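PDB 6Z5S: H subunit of photosynthetic reaction center complex from Rhodopseudomonas palustris, which probably caps the cytoplasmic side of the reaction centre's membrane-embedded core, joined to the membrane by one transmembrane helix, and supports the photosynthetic complex. Local coordinates for residues 208-211 / 212-216; 227-230 / 231-234. All blocks are in the same frame, centred on the assembly; numbering follows the deposited sequence.

Overall arrangement
Both contacts are local, and both belong to the globular part of the H subunit, well away from its lipid-binding transmembrane helix. They follow each other along the chain. Contact 1 (208-211 / 212-216) is a turn in the loop after strand 205-206, whereas contact 2 (227-230 / 231-234) starts helix 229-245. Their centres lie 19 Å apart and their nearest atoms about 10 Å apart, without touching. Helix 229-245 connects them: contact 2 caps its first turn, and contact 1 packs on Tyr238 and Tyr239 farther along. Contact 2 also meets another protein chain, and the side chain of Asp233 is about 14 Å from a bound ubiquinone-10, too far for direct contact.

Contact 1 (208-211 / 212-216); sequences DAIR and GDQFA
Ile210 packs over one face of the Phe215 ring, its terminal methyl CD1 4.0 Å from the ring centroid and only 2° off the ring normal, a CH-pi contact made almost exactly over the centre. With chi1 at 71°, Ile210 CG1 lies between the backbone N and the carbonyl carbon, and from there the branch runs out extended to CD1. Ile210 CD1 also lies 3.7 Å from Gln214 CB, which closes the tightly packed side. Tyr239 of helix 229-245 touches both Ile210 and Phe215, and Phe103 touches Ile210 and Gln214.

Gln214 turns its amide back towards the start of the turn. Its OE1 accepts a nearly straight bond from Arg211 N (3.2 Å, 166° at the hydrogen), with the donor a little out of the carbonyl plane. The return bond, Gln214 N to Arg211 O, is weak, and it closes a four-residue turn that leads into the 3-10 segment.

The opposite character appears at Arg211 and Asp213, where the turn is more open to solvent. Arg211 NE forms a salt bridge with Asp213 OD1 at 2.9 Å, but its N-H is poorly aimed and the hydrogen bond is weak. Asp213 OD1 sits at the edge of the guanidinium, while Gln214 CG lies 4.2 Å above one face, near the rim, and the Gln214 amide stacks on the group. Arg211 also touches Asp156, which accepts a bond from Gly212 N. The well-aligned side-chain-to-backbone bond and the buried CH-pi packing of Ile210 on Phe215 thus probably define the turn, with the surface ion pair adding a less directional attraction.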
# COMPACT_ATOMS: atom_id res chain seq x y z
N ASP D 208 16.53 -1.21 32.19
CA ASP D 208 17.85 -1.67 31.81
C ASP D 208 18.68 -0.60 31.13
O ASP D 208 19.82 -0.88 30.75
CB ASP D 208 17.73 -2.88 30.90
CG ASP D 208 16.73 -2.67 29.80
OD1 ASP D 208 15.54 -2.49 30.12
OD2 ASP D 208 17.13 -2.68 28.61
N ALA D 209 18.16 0.61 30.96
CA ALA D 209 18.91 1.65 30.28
C ALA D 209 20.00 2.22 31.18
O ALA D 209 21.17 2.30 30.79
CB ALA D 209 17.97 2.76 29.80
N ILE D 210 19.64 2.63 32.39
CA ILE D 210 20.59 3.13 33.37
C ILE D 210 20.61 2.16 34.54
O ILE D 210 19.76 1.28 34.66
CB ILE D 210 20.25 4.55 33.83
CG1 ILE D 210 19.01 4.53 34.71
CG2 ILE D 210 20.03 5.45 32.64
CD1 ILE D 210 18.51 5.90 35.07
N ARG D 211 21.59 2.35 35.42
CA ARG D 211 21.70 1.51 36.59
C ARG D 211 21.00 2.18 37.78
O ARG D 211 20.44 3.27 37.67
CB ARG D 211 23.15 1.20 36.90
CG ARG D 211 24.03 2.41 37.03
CD ARG D 211 25.42 2.01 37.47
NE ARG D 211 26.18 3.16 37.92
CZ ARG D 211 27.00 3.86 37.15
NH1 ARG D 211 27.65 4.90 37.64
NH2 ARG D 211 27.16 3.51 35.88
N GLY D 212 21.07 1.52 38.93
CA GLY D 212 20.20 1.89 40.04
C GLY D 212 20.44 3.28 40.59
O GLY D 212 19.50 4.00 40.91
N ASP D 213 21.71 3.67 40.72
CA ASP D 213 22.00 4.97 41.32
C ASP D 213 21.68 6.11 40.37
O ASP D 213 21.32 7.20 40.82
CB ASP D 213 23.46 5.04 41.73
CG ASP D 213 24.40 4.72 40.59
OD1 ASP D 213 24.27 3.62 40.02
OD2 ASP D 213 25.26 5.56 40.27
N GLN D 214 21.79 5.87 39.06
CA GLN D 214 21.60 6.93 38.08
C GLN D 214 20.23 7.57 38.14
O GLN D 214 20.04 8.65 37.58
CB GLN D 214 21.86 6.39 36.68
CG GLN D 214 23.24 5.82 36.50
CD GLN D 214 23.65 5.73 35.05
OE1 GLN D 214 23.55 4.67 34.44
NE2 GLN D 214 24.11 6.84 34.50
N PHE D 215 19.27 6.94 38.81
CA PHE D 215 17.96 7.55 38.97
C PHE D 215 18.03 8.86 39.74
O PHE D 215 17.08 9.65 39.69
CB PHE D 215 17.01 6.59 39.67
CG PHE D 215 16.56 5.46 38.81
CD1 PHE D 215 15.48 5.61 37.97
CD2 PHE D 215 17.23 4.26 38.81
CE1 PHE D 215 15.06 4.58 37.17
CE2 PHE D 215 16.83 3.22 38.01
CZ PHE D 215 15.74 3.38 37.19
N ALA D 216 19.13 9.11 40.45
CA ALA D 216 19.28 10.40 41.10
C ALA D 216 19.48 11.52 40.09
O ALA D 216 19.08 12.66 40.33
CB ALA D 216 20.44 10.36 42.08

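Contact 2 (227-230 / 231-234)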
# COMPACT_ATOMS: atom_id res chain seq x y z
N VAL D 227 4.35 18.63 33.32
CA VAL D 227 5.68 18.50 32.75
C VAL D 227 5.70 19.21 31.41
O VAL D 227 4.76 19.08 30.61
CB VAL D 227 6.08 17.01 32.62
CG1 VAL D 227 5.11 16.26 31.74
CG2 VAL D 227 7.49 16.89 32.08
N SER D 228 6.75 19.97 31.17
CA SER D 228 6.89 20.73 29.93
C SER D 228 7.53 19.86 28.85
O SER D 228 8.12 18.82 29.11
CB SER D 228 7.72 21.98 30.16
OG SER D 228 9.09 21.67 30.24
N LYS D 229 7.40 20.32 27.60
CA LYS D 229 8.02 19.61 26.49
C LYS D 229 9.52 19.52 26.65
O LYS D 229 10.14 18.50 26.31
CB LYS D 229 7.66 20.30 25.17
CG LYS D 229 6.27 19.98 24.67
CD LYS D 229 5.89 20.85 23.49
CE LYS D 229 5.33 22.18 23.95
NZ LYS D 229 4.96 23.02 22.79
N LEU D 230 10.14 20.58 27.18
CA LEU D 230 11.58 20.58 27.38
C LEU D 230 11.99 19.51 28.38
O LEU D 230 12.95 18.77 28.15
CB LEU D 230 12.04 21.96 27.85
CG LEU D 230 13.55 22.13 27.94
CD1 LEU D 230 14.19 21.79 26.62
CD2 LEU D 230 13.88 23.54 28.35
N GLU D 231 11.27 19.42 29.49
CA GLU D 231 11.56 18.38 30.47
C GLU D 231 11.29 16.99 29.90
O GLU D 231 11.98 16.04 30.25
CB GLU D 231 10.76 18.61 31.74
CG GLU D 231 11.04 19.94 32.39
CD GLU D 231 9.81 20.54 33.04
OE1 GLU D 231 8.69 20.06 32.75
OE2 GLU D 231 9.95 21.50 33.82
N GLU D 232 10.28 16.87 29.04
CA GLU D 232 10.01 15.59 28.39
C GLU D 232 11.21 15.14 27.57
O GLU D 232 11.67 14.00 27.71
CB GLU D 232 8.77 15.70 27.51
CG GLU D 232 7.46 15.59 28.27
CD GLU D 232 6.27 15.52 27.33
OE1 GLU D 232 5.57 16.54 27.18
OE2 GLU D 232 6.04 14.44 26.75
N ASP D 233 11.72 16.01 26.69
CA ASP D 233 12.91 15.63 25.95
C ASP D 233 14.08 15.37 26.87
O ASP D 233 14.85 14.43 26.64
CB ASP D 233 13.30 16.67 24.90
CG ASP D 233 12.63 16.43 23.57
OD1 ASP D 233 12.05 15.34 23.38
OD2 ASP D 233 12.81 17.26 22.67
N LYS D 234 14.24 16.16 27.93
CA LYS D 234 15.39 15.96 28.80
C LYS D 234 15.33 14.60 29.49
O LYS D 234 16.35 13.92 29.61
CB LYS D 234 15.48 17.08 29.83
CG LYS D 234 16.22 18.28 29.30
CD LYS D 234 16.31 19.37 30.33
CE LYS D 234 16.88 20.63 29.72
NZ LYS D 234 16.80 21.77 30.67
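Val227 lays its methyl CG2 alongside Glu231, 3.7 Å from Glu231 CB, the two side chains running antiparallel past one another.

Ser228 follows at the N-cap. Its OG accepts from Glu231 N (3.2 Å, 170° at the hydrogen), while Ser228 N donates to Glu231 OE1, which it meets on the anti side, 31° out of the carboxylate plane. Glu231 reaches back through a bend at chi2 (145°), and its OE2 takes a further bond from Ser222 N. Ser228 OG is also hydrogen-bonded to Asp117 OD2. Replacing Glu231 by an alanine would probably leave the amides of Ser228 and Ser222 without their carboxylate partner and weaken the helix start. Ser228 O opens the helical bonding, accepting from Glu232 N at 2.9 Å.

Lys229 O continues the series with Asp233 N at 3.0 Å, while Lys229 NZ pairs with an acidic side chain of another protein chain in a salt bridge. The CB of Leu230 leaves the backbone away from the second segment, yet its CG lies 4.1 Å from Lys234 CE, whose extended aliphatic chain crosses it; Leu230 O accepts from Lys234 N. The reciprocal bonds of Ser228 and Glu231 form a capping box, the classic N-terminal stop signal of an alpha-helix, here at the start of helix 229-245.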